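Local coordinates for protein RNA methyltransferase, TrmH family (Porphyromonas gingivalis, PDB 2I6D) that probably methylates RNA, as a knotted SPOUT-class enzyme of the TrmH family that would take the methyl group from S-adenosylmethionine, at residues S15-K20 / I78-T83; D74-R77 / T83-P86; F91-E96 / D140-K145. One frame throughout, in Å; residues are numbered along the deposited sequence.

Contact 1 (S15-K20 / I78-T83)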
ATOM      1  N   SER A  15     -18.226   6.867   8.371  1.00 27.16           N
ATOM      2  CA  SER A  15     -18.049   5.479   8.783  1.00 26.78           C
ATOM      3  C   SER A  15     -16.798   4.862   8.143  1.00 26.76           C
ATOM      4  O   SER A  15     -16.217   3.926   8.694  1.00 25.93           O
ATOM      5  CB  SER A  15     -19.284   4.653   8.414  1.00 26.90           C
ATOM      6  OG  SER A  15     -19.297   4.403   7.014  1.00 26.63           O
ATOM      7  N   LEU A  16     -16.359   5.397   7.002  1.00 26.92           N
ATOM      8  CA  LEU A  16     -15.280   4.738   6.251  1.00 27.25           C
ATOM      9  C   LEU A  16     -13.887   4.923   6.865  1.00 27.78           C
ATOM     10  O   LEU A  16     -12.907   4.283   6.437  1.00 28.12           O
ATOM     11  CB  LEU A  16     -15.285   5.188   4.782  1.00 28.05           C
ATOM     12  CG  LEU A  16     -16.583   4.876   4.036  1.00 26.75           C
ATOM     13  CD1 LEU A  16     -16.516   5.468   2.617  1.00 26.27           C
ATOM     14  CD2 LEU A  16     -16.955   3.365   4.020  1.00 27.35           C
ATOM     15  N   ARG A  17     -13.797   5.770   7.880  1.00 28.20           N
ATOM     16  CA  ARG A  17     -12.576   5.854   8.657  1.00 28.72           C
ATOM     17  C   ARG A  17     -12.344   4.603   9.550  1.00 29.45           C
ATOM     18  O   ARG A  17     -11.248   4.423  10.090  1.00 29.72           O
ATOM     19  CB  ARG A  17     -12.570   7.107   9.509  1.00 28.90           C
ATOM     20  CG  ARG A  17     -13.458   7.076  10.738  1.00 29.69           C
ATOM     21  CD  ARG A  17     -13.754   8.519  11.167  1.00 34.76           C
ATOM     22  NE  ARG A  17     -14.135   9.305   9.984  1.00 36.22           N
ATOM     23  CZ  ARG A  17     -14.248  10.636   9.931  1.00 39.41           C
ATOM     24  NH1 ARG A  17     -14.010  11.379  11.006  1.00 37.01           N
ATOM     25  NH2 ARG A  17     -14.606  11.224   8.786  1.00 36.85           N
ATOM     26  N   GLU A  18     -13.372   3.765   9.702  1.00 29.00           N
ATOM     27  CA  GLU A  18     -13.268   2.532  10.492  1.00 30.49           C
ATOM     28  C   GLU A  18     -13.179   1.320   9.582  1.00 29.95           C
ATOM     29  O   GLU A  18     -13.978   1.186   8.645  1.00 30.41           O
ATOM     30  CB  GLU A  18     -14.491   2.356  11.393  1.00 30.00           C
ATOM     31  CG  GLU A  18     -14.769   3.514  12.332  1.00 32.64           C
ATOM     32  CD  GLU A  18     -16.169   3.434  12.977  1.00 32.98           C
ATOM     33  OE1 GLU A  18     -16.462   2.428  13.651  1.00 33.82           O
ATOM     34  OE2 GLU A  18     -16.975   4.383  12.787  1.00 38.82           O
ATOM     35  N   ARG A  19     -12.243   0.419   9.871  1.00 29.64           N
ATOM     36  CA  ARG A  19     -12.080  -0.794   9.068  1.00 29.35           C
ATOM     37  C   ARG A  19     -13.389  -1.597   8.968  1.00 28.90           C
ATOM     38  O   ARG A  19     -13.728  -2.144   7.910  1.00 28.63           O
ATOM     39  CB  ARG A  19     -10.973  -1.676   9.663  1.00 30.01           C
ATOM     40  CG  ARG A  19     -10.947  -3.052   9.061  1.00 31.51           C
ATOM     41  CD  ARG A  19      -9.593  -3.718   9.152  1.00 36.69           C
ATOM     42  NE  ARG A  19      -9.594  -4.975   8.401  1.00 37.72           N
ATOM     43  CZ  ARG A  19      -9.478  -5.073   7.076  1.00 39.29           C
ATOM     44  NH1 ARG A  19      -9.505  -6.269   6.510  1.00 40.51           N
ATOM     45  NH2 ARG A  19      -9.344  -3.989   6.313  1.00 39.88           N
ATOM     46  N   LYS A  20     -14.110  -1.658  10.084  1.00 28.20           N
ATOM     47  CA  LYS A  20     -15.377  -2.377  10.166  1.00 27.78           C
ATOM     48  C   LYS A  20     -16.309  -1.967   9.025  1.00 27.65           C
ATOM     49  O   LYS A  20     -16.901  -2.823   8.354  1.00 27.13           O
ATOM     50  CB  LYS A  20     -16.027  -2.128  11.530  1.00 27.79           C
ATOM     51  CG  LYS A  20     -17.463  -2.594  11.669  1.00 27.71           C
ATOM     52  CD  LYS A  20     -18.069  -2.047  12.965  1.00 27.91           C
ATOM     53  CE  LYS A  20     -19.536  -2.375  13.078  1.00 28.08           C
ATOM     54  NZ  LYS A  20     -20.098  -1.932  14.399  1.00 28.06           N
ATOM     55  N   ILE A  78     -16.866  15.843   7.468  1.00 25.76           N
ATOM     56  CA  ILE A  78     -16.728  14.523   6.834  1.00 25.99           C
ATOM     57  C   ILE A  78     -15.278  13.998   6.724  1.00 26.42           C
ATOM     58  O   ILE A  78     -15.059  12.783   6.592  1.00 26.37           O
ATOM     59  CB  ILE A  78     -17.440  14.499   5.461  1.00 25.88           C
ATOM     60  CG1 ILE A  78     -16.860  15.565   4.529  1.00 26.13           C
ATOM     61  CG2 ILE A  78     -18.976  14.613   5.648  1.00 26.77           C
ATOM     62  CD1 ILE A  78     -17.315  15.449   3.073  1.00 26.80           C
ATOM     63  N   SER A  79     -14.300  14.895   6.791  1.00 25.42           N
ATOM     64  CA  SER A  79     -12.898  14.508   6.601  1.00 26.58           C
ATOM     65  C   SER A  79     -12.211  13.911   7.827  1.00 27.09           C
ATOM     66  O   SER A  79     -12.612  14.133   8.967  1.00 26.37           O
ATOM     67  CB  SER A  79     -12.080  15.694   6.057  1.00 26.51           C
ATOM     68  OG  SER A  79     -10.682  15.417   6.051  1.00 26.68           O
ATOM     69  N   THR A  80     -11.137  13.167   7.563  1.00 27.97           N
ATOM     70  CA  THR A  80     -10.314  12.593   8.600  1.00 28.88           C
ATOM     71  C   THR A  80      -9.066  13.436   8.790  1.00 28.92           C
ATOM     72  O   THR A  80      -8.235  13.108   9.631  1.00 29.21           O
ATOM     73  CB  THR A  80      -9.873  11.151   8.240  1.00 29.29           C
ATOM     74  OG1 THR A  80      -9.154  11.157   6.991  1.00 30.59           O
ATOM     75  CG2 THR A  80     -11.109  10.233   8.122  1.00 30.41           C
ATOM     76  N   GLN A  81      -8.936  14.508   8.011  1.00 28.32           N
ATOM     77  CA  GLN A  81      -7.670  15.239   7.915  1.00 28.60           C
ATOM     78  C   GLN A  81      -7.697  16.491   8.762  1.00 29.09           C
ATOM     79  O   GLN A  81      -8.733  17.125   8.899  1.00 29.21           O
ATOM     80  CB  GLN A  81      -7.362  15.600   6.462  1.00 28.11           C
ATOM     81  CG  GLN A  81      -7.149  14.389   5.541  1.00 29.81           C
ATOM     82  CD  GLN A  81      -6.031  13.486   6.014  1.00 31.16           C
ATOM     83  OE1 GLN A  81      -6.279  12.403   6.547  1.00 33.75           O
ATOM     84  NE2 GLN A  81      -4.791  13.930   5.834  1.00 31.08           N
ATOM     85  N   THR A  82      -6.561  16.849   9.346  1.00 29.50           N
ATOM     86  CA  THR A  82      -6.516  18.043  10.204  1.00 30.34           C
ATOM     87  C   THR A  82      -6.855  19.317   9.415  1.00 30.20           C
ATOM     88  O   THR A  82      -7.566  20.185   9.913  1.00 30.43           O
ATOM     89  CB  THR A  82      -5.201  18.146  10.968  1.00 30.32           C
ATOM     90  OG1 THR A  82      -4.188  17.484  10.224  1.00 31.82           O
ATOM     91  CG2 THR A  82      -5.323  17.438  12.312  1.00 31.43           C
ATOM     92  N   THR A  83      -6.406  19.385   8.163  1.00 30.68           N
ATOM     93  CA  THR A  83      -6.750  20.507   7.271  1.00 31.04           C
ATOM     94  C   THR A  83      -7.383  19.999   5.978  1.00 30.77           C
ATOM     95  O   THR A  83      -6.686  19.841   4.966  1.00 30.44           O
ATOM     96  CB  THR A  83      -5.506  21.388   6.938  1.00 31.06           C
ATOM     97  OG1 THR A  83      -4.795  21.677   8.145  1.00 31.85           O
ATOM     98  CG2 THR A  83      -5.943  22.694   6.281  1.00 31.69           C
TER
HETATM   99  O   HOH W   1     -14.887  14.345  10.345  1.00 51.30           O

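Contact 2 (D74-R77 / T83-P86)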
ATOM      1  N   ASP A  74     -18.291  22.958   5.517  1.00 26.17           N
ATOM      2  CA  ASP A  74     -17.131  22.653   6.330  1.00 25.57           C
ATOM      3  C   ASP A  74     -16.716  21.193   6.180  1.00 24.88           C
ATOM      4  O   ASP A  74     -17.322  20.300   6.775  1.00 23.86           O
ATOM      5  CB  ASP A  74     -17.417  22.977   7.795  1.00 24.87           C
ATOM      6  CG  ASP A  74     -16.192  22.861   8.665  1.00 24.58           C
ATOM      7  OD1 ASP A  74     -15.182  22.272   8.215  1.00 24.88           O
ATOM      8  OD2 ASP A  74     -16.235  23.352   9.815  1.00 26.09           O
ATOM      9  N   PHE A  75     -15.650  20.957   5.427  1.00 25.60           N
ATOM     10  CA  PHE A  75     -15.200  19.579   5.187  1.00 25.57           C
ATOM     11  C   PHE A  75     -14.779  18.812   6.434  1.00 25.19           C
ATOM     12  O   PHE A  75     -14.738  17.582   6.394  1.00 25.60           O
ATOM     13  CB  PHE A  75     -14.121  19.507   4.094  1.00 26.51           C
ATOM     14  CG  PHE A  75     -14.713  19.433   2.706  1.00 28.28           C
ATOM     15  CD1 PHE A  75     -15.187  20.596   2.081  1.00 29.41           C
ATOM     16  CD2 PHE A  75     -14.891  18.209   2.070  1.00 29.17           C
ATOM     17  CE1 PHE A  75     -15.776  20.546   0.834  1.00 29.15           C
ATOM     18  CE2 PHE A  75     -15.489  18.159   0.814  1.00 31.61           C
ATOM     19  CZ  PHE A  75     -15.928  19.351   0.195  1.00 28.06           C
ATOM     20  N   LYS A  76     -14.493  19.509   7.538  1.00 24.62           N
ATOM     21  CA  LYS A  76     -14.242  18.814   8.810  1.00 24.81           C
ATOM     22  C   LYS A  76     -15.452  17.995   9.244  1.00 24.81           C
ATOM     23  O   LYS A  76     -15.332  17.130  10.118  1.00 25.09           O
ATOM     24  CB  LYS A  76     -13.821  19.779   9.934  1.00 24.75           C
ATOM     25  CG  LYS A  76     -12.491  20.476   9.656  1.00 26.93           C
ATOM     26  CD  LYS A  76     -12.119  21.515  10.728  1.00 25.69           C
ATOM     27  CE  LYS A  76     -10.764  22.146  10.390  1.00 28.66           C
ATOM     28  NZ  LYS A  76     -10.234  23.002  11.502  1.00 31.65           N
ATOM     29  N   ARG A  77     -16.620  18.270   8.651  1.00 24.48           N
ATOM     30  CA  ARG A  77     -17.820  17.494   8.971  1.00 24.68           C
ATOM     31  C   ARG A  77     -17.691  16.051   8.499  1.00 25.09           C
ATOM     32  O   ARG A  77     -18.289  15.144   9.091  1.00 24.61           O
ATOM     33  CB  ARG A  77     -19.072  18.141   8.388  1.00 24.48           C
ATOM     34  CG  ARG A  77     -19.426  19.434   9.082  1.00 24.97           C
ATOM     35  CD  ARG A  77     -20.446  20.243   8.283  1.00 23.94           C
ATOM     36  NE  ARG A  77     -21.752  19.616   8.342  1.00 25.40           N
ATOM     37  CZ  ARG A  77     -22.799  19.991   7.619  1.00 25.40           C
ATOM     38  NH1 ARG A  77     -22.693  20.984   6.735  1.00 23.32           N
ATOM     39  NH2 ARG A  77     -23.955  19.370   7.793  1.00 22.44           N
ATOM     40  N   THR A  83      -6.406  19.385   8.163  1.00 30.68           N
ATOM     41  CA  THR A  83      -6.750  20.507   7.271  1.00 31.04           C
ATOM     42  C   THR A  83      -7.383  19.999   5.978  1.00 30.77           C
ATOM     43  O   THR A  83      -6.686  19.841   4.966  1.00 30.44           O
ATOM     44  CB  THR A  83      -5.506  21.388   6.938  1.00 31.06           C
ATOM     45  OG1 THR A  83      -4.795  21.677   8.145  1.00 31.85           O
ATOM     46  CG2 THR A  83      -5.943  22.694   6.281  1.00 31.69           C
ATOM     47  N   PRO A  84      -8.711  19.747   5.998  1.00 30.53           N
ATOM     48  CA  PRO A  84      -9.314  19.069   4.854  1.00 30.37           C
ATOM     49  C   PRO A  84      -9.219  19.859   3.554  1.00 30.60           C
ATOM     50  O   PRO A  84      -9.231  21.096   3.559  1.00 30.18           O
ATOM     51  CB  PRO A  84     -10.793  18.915   5.264  1.00 30.48           C
ATOM     52  CG  PRO A  84     -10.818  19.101   6.748  1.00 29.88           C
ATOM     53  CD  PRO A  84      -9.710  20.067   7.036  1.00 30.28           C
ATOM     54  N   GLN A  85      -9.091  19.117   2.459  1.00 30.15           N
ATOM     55  CA  GLN A  85      -9.186  19.624   1.098  1.00 30.73           C
ATOM     56  C   GLN A  85     -10.603  19.370   0.583  1.00 30.41           C
ATOM     57  O   GLN A  85     -11.204  18.337   0.909  1.00 32.29           O
ATOM     58  CB  GLN A  85      -8.182  18.898   0.196  1.00 30.40           C
ATOM     59  CG  GLN A  85      -6.736  19.201   0.526  1.00 32.21           C
ATOM     60  CD  GLN A  85      -5.779  18.444  -0.369  1.00 35.73           C
ATOM     61  OE1 GLN A  85      -5.372  18.951  -1.402  1.00 38.90           O
ATOM     62  NE2 GLN A  85      -5.435  17.220   0.013  1.00 36.29           N
ATOM     63  N   PRO A  86     -11.137  20.278  -0.241  1.00 29.97           N
ATOM     64  CA  PRO A  86     -12.558  20.230  -0.610  1.00 29.72           C
ATOM     65  C   PRO A  86     -12.977  19.229  -1.695  1.00 29.59           C
ATOM     66  O   PRO A  86     -13.718  19.586  -2.609  1.00 29.26           O
ATOM     67  CB  PRO A  86     -12.857  21.679  -1.048  1.00 29.91           C
ATOM     68  CG  PRO A  86     -11.558  22.246  -1.416  1.00 30.24           C
ATOM     69  CD  PRO A  86     -10.442  21.436  -0.835  1.00 30.41           C
TER

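Contact 3 (F91-E96 / D140-K145)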
ATOM      1  N   PHE A  91     -14.439   5.082  -3.224  1.00 24.85           N
ATOM      2  CA  PHE A  91     -14.167   4.047  -4.220  1.00 25.89           C
ATOM      3  C   PHE A  91     -14.511   2.699  -3.660  1.00 26.58           C
ATOM      4  O   PHE A  91     -14.440   2.492  -2.439  1.00 26.58           O
ATOM      5  CB  PHE A  91     -12.679   4.011  -4.569  1.00 25.63           C
ATOM      6  CG  PHE A  91     -12.186   5.240  -5.278  1.00 26.55           C
ATOM      7  CD1 PHE A  91     -12.544   5.499  -6.606  1.00 26.00           C
ATOM      8  CD2 PHE A  91     -11.317   6.112  -4.636  1.00 28.55           C
ATOM      9  CE1 PHE A  91     -12.070   6.648  -7.270  1.00 28.36           C
ATOM     10  CE2 PHE A  91     -10.813   7.247  -5.303  1.00 30.64           C
ATOM     11  CZ  PHE A  91     -11.201   7.509  -6.621  1.00 28.84           C
ATOM     12  N   ASP A  92     -14.848   1.761  -4.553  1.00 26.46           N
ATOM     13  CA  ASP A  92     -14.968   0.373  -4.187  1.00 26.72           C
ATOM     14  C   ASP A  92     -13.621  -0.193  -3.764  1.00 27.09           C
ATOM     15  O   ASP A  92     -12.593   0.014  -4.433  1.00 26.17           O
ATOM     16  CB  ASP A  92     -15.451  -0.448  -5.386  1.00 26.89           C
ATOM     17  CG  ASP A  92     -16.934  -0.291  -5.660  1.00 27.83           C
ATOM     18  OD1 ASP A  92     -17.644   0.405  -4.895  1.00 27.80           O
ATOM     19  OD2 ASP A  92     -17.376  -0.896  -6.655  1.00 27.75           O
ATOM     20  N   LEU A  93     -13.639  -0.935  -2.666  1.00 27.80           N
ATOM     21  CA  LEU A  93     -12.514  -1.748  -2.267  1.00 29.15           C
ATOM     22  C   LEU A  93     -12.338  -2.817  -3.356  1.00 30.56           C
ATOM     23  O   LEU A  93     -13.312  -3.473  -3.732  1.00 30.65           O
ATOM     24  CB  LEU A  93     -12.860  -2.379  -0.919  1.00 29.26           C
ATOM     25  CG  LEU A  93     -11.832  -2.655   0.164  1.00 29.22           C
ATOM     26  CD1 LEU A  93     -10.995  -1.441   0.455  1.00 26.69           C
ATOM     27  CD2 LEU A  93     -12.563  -3.097   1.424  1.00 28.83           C
ATOM     28  N   PRO A  94     -11.116  -2.967  -3.903  1.00 31.55           N
ATOM     29  CA  PRO A  94     -10.863  -3.940  -4.956  1.00 32.83           C
ATOM     30  C   PRO A  94     -11.308  -5.316  -4.511  1.00 34.13           C
ATOM     31  O   PRO A  94     -11.150  -5.668  -3.341  1.00 33.71           O
ATOM     32  CB  PRO A  94      -9.340  -3.921  -5.112  1.00 32.58           C
ATOM     33  CG  PRO A  94      -8.918  -2.642  -4.605  1.00 32.15           C
ATOM     34  CD  PRO A  94      -9.909  -2.200  -3.565  1.00 32.22           C
ATOM     35  N   ALA A  95     -11.903  -6.062  -5.429  1.00 36.27           N
ATOM     36  CA  ALA A  95     -12.437  -7.360  -5.104  1.00 38.88           C
ATOM     37  C   ALA A  95     -11.246  -8.212  -4.716  1.00 40.61           C
ATOM     38  O   ALA A  95     -10.569  -8.761  -5.592  1.00 41.31           O
ATOM     39  CB  ALA A  95     -13.165  -7.944  -6.308  1.00 39.06           C
ATOM     40  N   GLU A  96     -10.998  -8.305  -3.403  1.00 42.11           N
ATOM     41  CA  GLU A  96      -9.759  -8.882  -2.841  1.00 43.15           C
ATOM     42  C   GLU A  96      -9.113 -10.006  -3.661  1.00 43.61           C
ATOM     43  O   GLU A  96      -9.647 -11.115  -3.766  1.00 43.47           O
ATOM     44  CB  GLU A  96      -9.944  -9.282  -1.375  1.00 43.42           C
ATOM     45  CG  GLU A  96      -8.637  -9.351  -0.586  1.00 44.02           C
ATOM     46  CD  GLU A  96      -8.835  -9.136   0.906  1.00 44.58           C
ATOM     47  OE1 GLU A  96      -8.692 -10.116   1.673  1.00 45.56           O
ATOM     48  OE2 GLU A  96      -9.131  -7.990   1.312  1.00 44.29           O
ATOM     49  N   ASP A 140      -3.397  -1.507   7.321  1.00 28.04           N
ATOM     50  CA  ASP A 140      -4.423  -1.553   6.278  1.00 29.37           C
ATOM     51  C   ASP A 140      -4.102  -0.481   5.216  1.00 30.05           C
ATOM     52  O   ASP A 140      -4.185   0.708   5.511  1.00 30.84           O
ATOM     53  CB  ASP A 140      -5.815  -1.301   6.914  1.00 29.81           C
ATOM     54  CG  ASP A 140      -6.973  -1.372   5.910  1.00 29.87           C
ATOM     55  OD1 ASP A 140      -6.762  -1.504   4.690  1.00 35.03           O
ATOM     56  OD2 ASP A 140      -8.130  -1.305   6.361  1.00 37.98           O
ATOM     57  N   VAL A 141      -3.769  -0.889   3.993  1.00 30.38           N
ATOM     58  CA  VAL A 141      -3.367   0.078   2.944  1.00 31.80           C
ATOM     59  C   VAL A 141      -4.493   1.036   2.539  1.00 31.09           C
ATOM     60  O   VAL A 141      -4.217   2.142   2.057  1.00 31.43           O
ATOM     61  CB  VAL A 141      -2.759  -0.581   1.672  1.00 31.52           C
ATOM     62  CG1 VAL A 141      -1.417  -1.218   1.993  1.00 35.54           C
ATOM     63  CG2 VAL A 141      -3.740  -1.599   1.048  1.00 34.66           C
ATOM     64  N   PHE A 142      -5.738   0.622   2.768  1.00 30.90           N
ATOM     65  CA  PHE A 142      -6.903   1.440   2.416  1.00 30.46           C
ATOM     66  C   PHE A 142      -7.410   2.301   3.562  1.00 29.50           C
ATOM     67  O   PHE A 142      -8.429   2.995   3.431  1.00 29.26           O
ATOM     68  CB  PHE A 142      -8.002   0.576   1.813  1.00 31.54           C
ATOM     69  CG  PHE A 142      -7.591  -0.055   0.509  1.00 33.72           C
ATOM     70  CD1 PHE A 142      -7.402   0.736  -0.621  1.00 34.32           C
ATOM     71  CD2 PHE A 142      -7.355  -1.422   0.425  1.00 35.45           C
ATOM     72  CE1 PHE A 142      -6.983   0.179  -1.824  1.00 36.65           C
ATOM     73  CE2 PHE A 142      -6.949  -1.996  -0.786  1.00 37.42           C
ATOM     74  CZ  PHE A 142      -6.763  -1.192  -1.904  1.00 34.81           C
ATOM     75  N   SER A 143      -6.703   2.256   4.690  1.00 28.68           N
ATOM     76  CA  SER A 143      -7.021   3.141   5.824  1.00 28.61           C
ATOM     77  C   SER A 143      -6.633   4.562   5.374  1.00 27.57           C
ATOM     78  O   SER A 143      -5.720   4.701   4.573  1.00 28.74           O
ATOM     79  CB  SER A 143      -6.238   2.729   7.080  1.00 28.30           C
ATOM     80  OG  SER A 143      -4.840   2.901   6.855  1.00 28.73           O
ATOM     81  N   PRO A 144      -7.362   5.601   5.840  1.00 27.61           N
ATOM     82  CA  PRO A 144      -7.029   6.993   5.519  1.00 27.51           C
ATOM     83  C   PRO A 144      -5.562   7.339   5.766  1.00 27.91           C
ATOM     84  O   PRO A 144      -4.956   8.087   4.993  1.00 26.76           O
ATOM     85  CB  PRO A 144      -7.889   7.784   6.493  1.00 26.97           C
ATOM     86  CG  PRO A 144      -9.088   6.921   6.715  1.00 27.30           C
ATOM     87  CD  PRO A 144      -8.586   5.507   6.663  1.00 26.84           C
ATOM     88  N   LYS A 145      -4.996   6.823   6.853  1.00 28.39           N
ATOM     89  CA  LYS A 145      -3.625   7.202   7.170  1.00 29.90           C
ATOM     90  C   LYS A 145      -2.663   6.754   6.052  1.00 29.68           C
ATOM     91  O   LYS A 145      -1.829   7.549   5.586  1.00 30.79           O
ATOM     92  CB  LYS A 145      -3.203   6.702   8.554  1.00 30.10           C
ATOM     93  CG  LYS A 145      -1.843   7.261   8.985  1.00 33.60           C
ATOM     94  CD  LYS A 145      -1.789   7.601  10.477  1.00 38.41           C
ATOM     95  CE  LYS A 145      -0.546   8.441  10.802  1.00 40.14           C
ATOM     96  NZ  LYS A 145      -0.591   9.070  12.183  1.00 41.12           N
TER

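Contact 1 (S15-K20 / I78-T83)
A single arginine, Arg-17, makes every direct touch from its side of this contact, reaching from the type I beta turn Ser-15 to Glu-18 into an irregular loop. Turn and loop both belong to the N-terminal region assigned as an MRM3-like substrate-binding domain, and the turn leads into helix 19-25, with Glu-18 at the N-cap. A bend in the Arg-17 chain (chi3 46°) lays the guanidinium over the Thr-80 methyl: CG2 of Thr-80 lies 3.6 Å from CZ of Arg-17, over one face but displaced toward the rim. The Arg-17 and Thr-80 side chains run antiparallel past one another. At the guanidinium edge NH2 of Arg-17 comes 2.7 Å from O of Ile-78, while O of Ser-79 approaches obliquely. The loop holds its own shape through an ST turn, in which the backbone N of Gln-81 donates to OG of Ser-79 (2.8 Å). Glu-31 braces it from strand 27-31, bonding OG of Ser-79 and the backbone N of Thr-80. One water, lying in the guanidinium plane, completes the junction: it accepts from NH1 of Arg-17 at 3.2 Å and donates to O of Ser-79 at 2.7 Å.

Contact 2 (D74-R77 / T83-P86)
The Phe-75 ring carries Pro-86 over one face: CA of Pro-86 stands almost above the ring centre, 3.6 Å from the centroid and 13° off the normal, a CH-pi contact. O of Gln-85 lies over the same face, nearer CD2 of Phe-75, and the ring of Phe-73 makes an edge-to-face contact with that of Phe-75. Phe-75 opens a short 3-10 turn, residues 75-77, started by an Asx turn and packed against the proline-rich end of the same loop, just ahead of strand 87-92. The Phe-75 and Pro-86 side chains cross at about a right angle; CB of Pro-86 lies toward the ring rim, 3.7 Å from CE1 of Phe-75. Nearer the backbone, CB of Phe-75 meets CB of Pro-84 at 3.6 Å.

Lys-76 adds an aliphatic touch. Its CG is anti to the carbonyl carbon (chi1 -64°), which brings CG of Lys-76 to 3.6 Å from CG of Pro-84, the extended chain crossing the proline ring at about a right angle. This is plain apolar packing at the surface, joining two parts of one loop. A backbone hydrogen bond between Pro-86, which can only accept, and Thr-51 ties the loop to strand 45-51, and Arg-14 bonds O of Arg-77. In the Asx turn the backbone N of Lys-76 donates to OD1 of Asp-74 over 2.9 Å, arriving from above the carboxylate plane, 41° out of it.

Contact 3 (F91-E96 / D140-K145)
Where strand 87-92 of the N-terminal sheet runs out, its continuation packs against the turn that leads into helix 144-148 of the SpoU methylase region. The link is apolar and centres on Phe-142, whose side chain projects from the methylase side toward the end of the strand. CG of Phe-142 is anti to the carbonyl carbon (chi1 -64°), which carries the ring to Leu-93 and Pro-94. CD1 of Leu-93 reaches the near part of the ring, 3.6 Å from CD2 of Phe-142 and close to its CG, while the two side chains cross at a slant. Pro-94 and Phe-142 approach from opposite directions, CD of Pro-94 lying 3.7 Å from CZ of Phe-142 and CG of Pro-94 equally close. The ring has CG2 of Val-141 over one face, toward the rim; Phe-28 and Pro-159 also pack on Phe-142.

Asp-140 holds the backbone that carries Phe-142. Its OD1 accepts from the backbone N of Phe-142 at 3.0 Å, 50° out of the carboxylate plane. Its O takes two donors, the backbone N of Ser-143 and the hydroxyl OG of Ser-143 at 2.7 Å, the latter in the carbonyl plane. OD2 of Asp-140 forms salt bridges with Arg-19 and Arg-22, a charged tie to the N-terminal region. The result is an Asx turn within a type I beta turn that runs into the Ser-143 N-cap.

Overall arrangement
From the N terminus, the turn before helix 19-25 supplies the first half of contact 1, which closes across 57 residues, with helices and strands between, when the loop between strands 65-69 and 87-92 arrives. Contact 2 is a tight closure within that loop. Its 74-77 segment lies inside the span of contact 1, whereas 83-86 starts at the last residue of 78-83, Thr-83, so the spans overlap rather than nest; the two touch where Ser-79 packs on Pro-84. Contact 3 opens afterwards at the end of strand 87-92, closing across 43 residues at the turn before helix 144-148 in the methylase region. It meets contact 1 again where Thr-80 packs on Pro-144; contacts 2 and 3 lie about 10 Å apart at their nearest atoms.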